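Local coordinates for exopolyphosphatase-related protein (Archaeoglobus fulgidus, PDB 3LLV) that probably binds nucleic acid as a whole protein, of which this N-terminal Rossmann-type domain is expected to bind NAD(P), at residues R92-V103 and A115-V123. Residues are numbered along the deposited sequence; the frame is centred on the assembly and turned at random.
Sequences RSVSDVYAIVRV and AGANLVVLV. With PO4 (phosphate ion), chain B.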
loop_
_atom_site.group_PDB
_atom_site.type_symbol
_atom_site.label_atom_id
_atom_site.label_comp_id
_atom_site.label_asym_id
_atom_site.label_seq_id
_atom_site.Cartn_x
_atom_site.Cartn_y
_atom_site.Cartn_z
ATOM N N ARG A 92 4.633 -8.353 8.622
ATOM C CA ARG A 92 5.319 -9.646 8.544
ATOM C C ARG A 92 5.405 -10.431 9.866
ATOM O O ARG A 92 5.544 -11.682 9.862
ATOM C CB ARG A 92 6.682 -9.449 7.879
ATOM C CG ARG A 92 6.560 -9.283 6.388
ATOM C CD ARG A 92 6.390 -10.654 5.700
ATOM N NE ARG A 92 6.101 -10.471 4.272
ATOM C CZ ARG A 92 4.888 -10.320 3.752
ATOM N NH1 ARG A 92 3.800 -10.323 4.508
ATOM N NH2 ARG A 92 4.754 -10.088 2.461
ATOM N N SER A 93 5.330 -9.702 10.979
ATOM C CA SER A 93 5.306 -10.329 12.300
ATOM C C SER A 93 3.995 -11.094 12.511
ATOM O O SER A 93 3.927 -11.982 13.357
ATOM C CB SER A 93 5.497 -9.292 13.399
ATOM O OG SER A 93 4.284 -8.595 13.634
ATOM N N VAL A 94 2.969 -10.745 11.727
ATOM C CA VAL A 94 1.625 -11.353 11.797
ATOM C C VAL A 94 1.308 -12.305 10.633
ATOM O O VAL A 94 0.684 -13.351 10.855
ATOM C CB VAL A 94 0.517 -10.253 11.856
ATOM C CG1 VAL A 94 -0.894 -10.863 11.882
ATOM C CG2 VAL A 94 0.724 -9.348 13.092
ATOM N N SER A 95 1.711 -11.945 9.407
ATOM C CA SER A 95 1.214 -12.650 8.232
ATOM C C SER A 95 2.218 -12.653 7.098
ATOM O O SER A 95 2.999 -11.695 6.956
ATOM C CB SER A 95 -0.058 -11.956 7.735
ATOM O OG SER A 95 -0.571 -12.553 6.550
ATOM N N ASP A 96 2.172 -13.707 6.294
ATOM C CA ASP A 96 2.946 -13.755 5.050
ATOM C C ASP A 96 2.202 -13.176 3.830
ATOM O O ASP A 96 2.666 -13.332 2.684
ATOM C CB ASP A 96 3.462 -15.180 4.779
ATOM C CG ASP A 96 2.365 -16.134 4.317
ATOM O OD1 ASP A 96 1.178 -15.739 4.295
ATOM O OD2 ASP A 96 2.710 -17.306 4.009
ATOM N N VAL A 97 1.062 -12.516 4.071
ATOM C CA VAL A 97 0.239 -12.024 2.975
ATOM C C VAL A 97 1.081 -11.242 1.950
ATOM O O VAL A 97 1.948 -10.437 2.323
ATOM C CB VAL A 97 -0.968 -11.190 3.483
ATOM C CG1 VAL A 97 -0.495 -9.974 4.334
ATOM C CG2 VAL A 97 -1.846 -10.761 2.287
ATOM N N TYR A 98 0.858 -11.493 0.666
ATOM C CA TYR A 98 1.660 -10.848 -0.371
ATOM C C TYR A 98 1.637 -9.315 -0.224
ATOM O O TYR A 98 0.558 -8.728 -0.041
ATOM C CB TYR A 98 1.068 -11.252 -1.702
ATOM C CG TYR A 98 1.941 -10.995 -2.891
ATOM C CD1 TYR A 98 2.800 -11.978 -3.364
ATOM C CD2 TYR A 98 1.890 -9.775 -3.567
ATOM C CE1 TYR A 98 3.593 -11.761 -4.467
ATOM C CE2 TYR A 98 2.676 -9.558 -4.710
ATOM C CZ TYR A 98 3.527 -10.557 -5.135
ATOM O OH TYR A 98 4.327 -10.355 -6.256
ATOM N N ALA A 99 2.821 -8.692 -0.253
ATOM C CA ALA A 99 2.932 -7.237 -0.057
ATOM C C ALA A 99 3.755 -6.598 -1.156
ATOM O O ALA A 99 4.806 -7.133 -1.562
ATOM C CB ALA A 99 3.535 -6.905 1.305
ATOM N N ILE A 100 3.258 -5.467 -1.661
ATOM C CA ILE A 100 4.006 -4.699 -2.661
ATOM C C ILE A 100 4.251 -3.365 -2.001
ATOM O O ILE A 100 3.321 -2.740 -1.502
ATOM C CB ILE A 100 3.206 -4.485 -3.941
ATOM C CG1 ILE A 100 2.765 -5.837 -4.540
ATOM C CG2 ILE A 100 4.040 -3.639 -4.939
ATOM C CD1 ILE A 100 1.886 -5.686 -5.778
ATOM N N VAL A 101 5.514 -2.940 -1.979
ATOM C CA VAL A 101 5.880 -1.798 -1.157
ATOM C C VAL A 101 6.565 -0.734 -1.982
ATOM O O VAL A 101 7.466 -1.045 -2.747
ATOM C CB VAL A 101 6.821 -2.254 -0.026
ATOM C CG1 VAL A 101 7.011 -1.134 0.989
ATOM C CG2 VAL A 101 6.262 -3.519 0.630
ATOM N N ARG A 102 6.103 0.505 -1.817
ATOM C CA ARG A 102 6.748 1.691 -2.400
ATOM C C ARG A 102 8.030 2.106 -1.652
ATOM O O ARG A 102 8.045 2.227 -0.421
ATOM C CB ARG A 102 5.724 2.834 -2.404
ATOM C CG ARG A 102 6.284 4.133 -2.949
ATOM C CD ARG A 102 5.250 5.228 -2.696
ATOM N NE ARG A 102 5.733 6.522 -3.110
ATOM C CZ ARG A 102 4.945 7.555 -3.373
ATOM N NH1 ARG A 102 3.612 7.421 -3.255
ATOM N NH2 ARG A 102 5.491 8.713 -3.744
ATOM N N VAL A 103 9.117 2.282 -2.402
ATOM C CA VAL A 103 10.408 2.672 -1.832
ATOM C C VAL A 103 10.924 3.845 -2.648
ATOM O O VAL A 103 10.931 3.799 -3.868
ATOM C CB VAL A 103 11.367 1.475 -1.854
ATOM C CG1 VAL A 103 12.809 1.862 -1.416
ATOM C CG2 VAL A 103 10.828 0.361 -0.966
ATOM N N ALA A 115 13.285 -7.700 4.507
ATOM C CA ALA A 115 12.194 -7.595 5.491
ATOM C C ALA A 115 10.868 -8.208 5.022
ATOM O O ALA A 115 9.871 -8.163 5.755
ATOM C CB ALA A 115 12.010 -6.138 5.913
ATOM N N GLY A 116 10.860 -8.789 3.826
ATOM C CA GLY A 116 9.729 -9.580 3.354
ATOM C C GLY A 116 8.814 -8.954 2.311
ATOM O O GLY A 116 7.711 -9.466 2.078
ATOM N N ALA A 117 9.230 -7.857 1.677
ATOM C CA ALA A 117 8.453 -7.321 0.543
ATOM C C ALA A 117 8.532 -8.314 -0.606
ATOM O O ALA A 117 9.658 -8.651 -1.031
ATOM C CB ALA A 117 8.995 -5.956 0.096
ATOM N N ASN A 118 7.377 -8.774 -1.105
ATOM C CA ASN A 118 7.355 -9.632 -2.305
ATOM C C ASN A 118 7.811 -8.878 -3.536
ATOM O O ASN A 118 8.558 -9.406 -4.374
ATOM C CB ASN A 118 5.988 -10.235 -2.563
ATOM C CG ASN A 118 5.525 -11.140 -1.433
ATOM O OD1 ASN A 118 5.540 -12.393 -1.534
ATOM N ND2 ASN A 118 5.117 -10.532 -0.360
ATOM N N LEU A 119 7.350 -7.638 -3.656
ATOM C CA LEU A 119 7.761 -6.752 -4.738
ATOM C C LEU A 119 7.993 -5.364 -4.162
ATOM O O LEU A 119 7.276 -4.937 -3.260
ATOM C CB LEU A 119 6.709 -6.653 -5.829
ATOM C CG LEU A 119 6.470 -7.905 -6.661
ATOM C CD1 LEU A 119 5.317 -7.684 -7.656
ATOM C CD2 LEU A 119 7.749 -8.352 -7.416
ATOM N N VAL A 120 9.015 -4.702 -4.694
ATOM C CA VAL A 120 9.301 -3.316 -4.407
ATOM C C VAL A 120 8.974 -2.450 -5.634
ATOM O O VAL A 120 9.411 -2.754 -6.749
ATOM C CB VAL A 120 10.752 -3.154 -3.944
ATOM C CG1 VAL A 120 11.190 -1.665 -3.996
ATOM C CG2 VAL A 120 10.904 -3.738 -2.551
ATOM N N VAL A 121 8.202 -1.384 -5.429
ATOM C CA VAL A 121 7.999 -0.387 -6.475
ATOM C C VAL A 121 8.926 0.771 -6.117
ATOM O O VAL A 121 8.654 1.510 -5.178
ATOM C CB VAL A 121 6.537 0.069 -6.518
ATOM C CG1 VAL A 121 6.361 1.346 -7.384
ATOM C CG2 VAL A 121 5.648 -1.061 -7.050
ATOM N N LEU A 122 10.016 0.890 -6.830
ATOM C CA LEU A 122 10.893 2.015 -6.633
ATOM C C LEU A 122 10.340 3.212 -7.357
ATOM O O LEU A 122 10.073 3.121 -8.480
ATOM C CB LEU A 122 12.276 1.729 -7.217
ATOM C CG LEU A 122 13.224 0.880 -6.394
ATOM C CD1 LEU A 122 14.513 0.621 -7.187
ATOM C CD2 LEU A 122 13.561 1.553 -5.132
ATOM N N VAL A 123 10.251 4.337 -6.681
ATOM C CA VAL A 123 9.644 5.533 -7.272
ATOM C C VAL A 123 10.369 5.902 -8.567
ATOM O O VAL A 123 9.726 6.158 -9.587
ATOM C CB VAL A 123 9.555 6.678 -6.263
ATOM C CG1 VAL A 123 9.041 7.972 -6.939
ATOM C CG2 VAL A 123 8.573 6.253 -5.175
HETATM P P PO4 B . 2.242 10.599 -3.347
HETATM O O1 PO4 B . 1.698 9.219 -3.557
HETATM O O2 PO4 B . 3.733 10.624 -3.118
HETATM O O3 PO4 B . 1.909 11.482 -4.522
HETATM O O4 PO4 B . 1.597 11.165 -2.104
#
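Arg92 holds the carbonyl of Gly116 side-on, NE and NH2 both donating to its O, at 2.9 Å from NE. The side chain bends at chi2 (-80°), turning the guanidinium so that its far end, NH1 and NH2, also grips Val97 O, while NH1 reaches Ser95 O as well. One charged group thus ties the turn after helix 81-94 to the Schellman motif that ends helix 109-114. Shortening this side chain to alanine is likely to leave the carbonyls of Gly116, Val97 and Ser95 without these donors and the two turns less firmly tied.

Backbone hydrogen bonds join the strands in parallel register: Val101 N to Leu119 O, Val121 N to Val101 O (2.8 Å) and Val103 N to Val121 O; Val123 N to Val103 O continues the pattern into the start of helix 123-137.

Asn118 CB makes a CH-pi contact over the Tyr98 ring face, 3.6 Å from its centroid. On the sheet face of Ile100 and Val121, their CG2 atoms meet at 3.7 Å. On that of Val101, Val103 and Val120, against which Phe112 of helix 109-114 packs, Val103 CG2 touches Val120 CG1; Val101 CG2 also reaches Ala117 CB in the loop before strand 119-122.

Arg102, extended from CG to NE, passes Val123 CG2 and hydrogen-bonds through NH1 and NH2 to O1 and O2 of a phosphate, probably from the crystallisation liquor.

Strand 99-103, helix 109-114 and edge strand 119-122 form a beta-alpha-beta unit of the Rossmann fold of this TrkA-N domain.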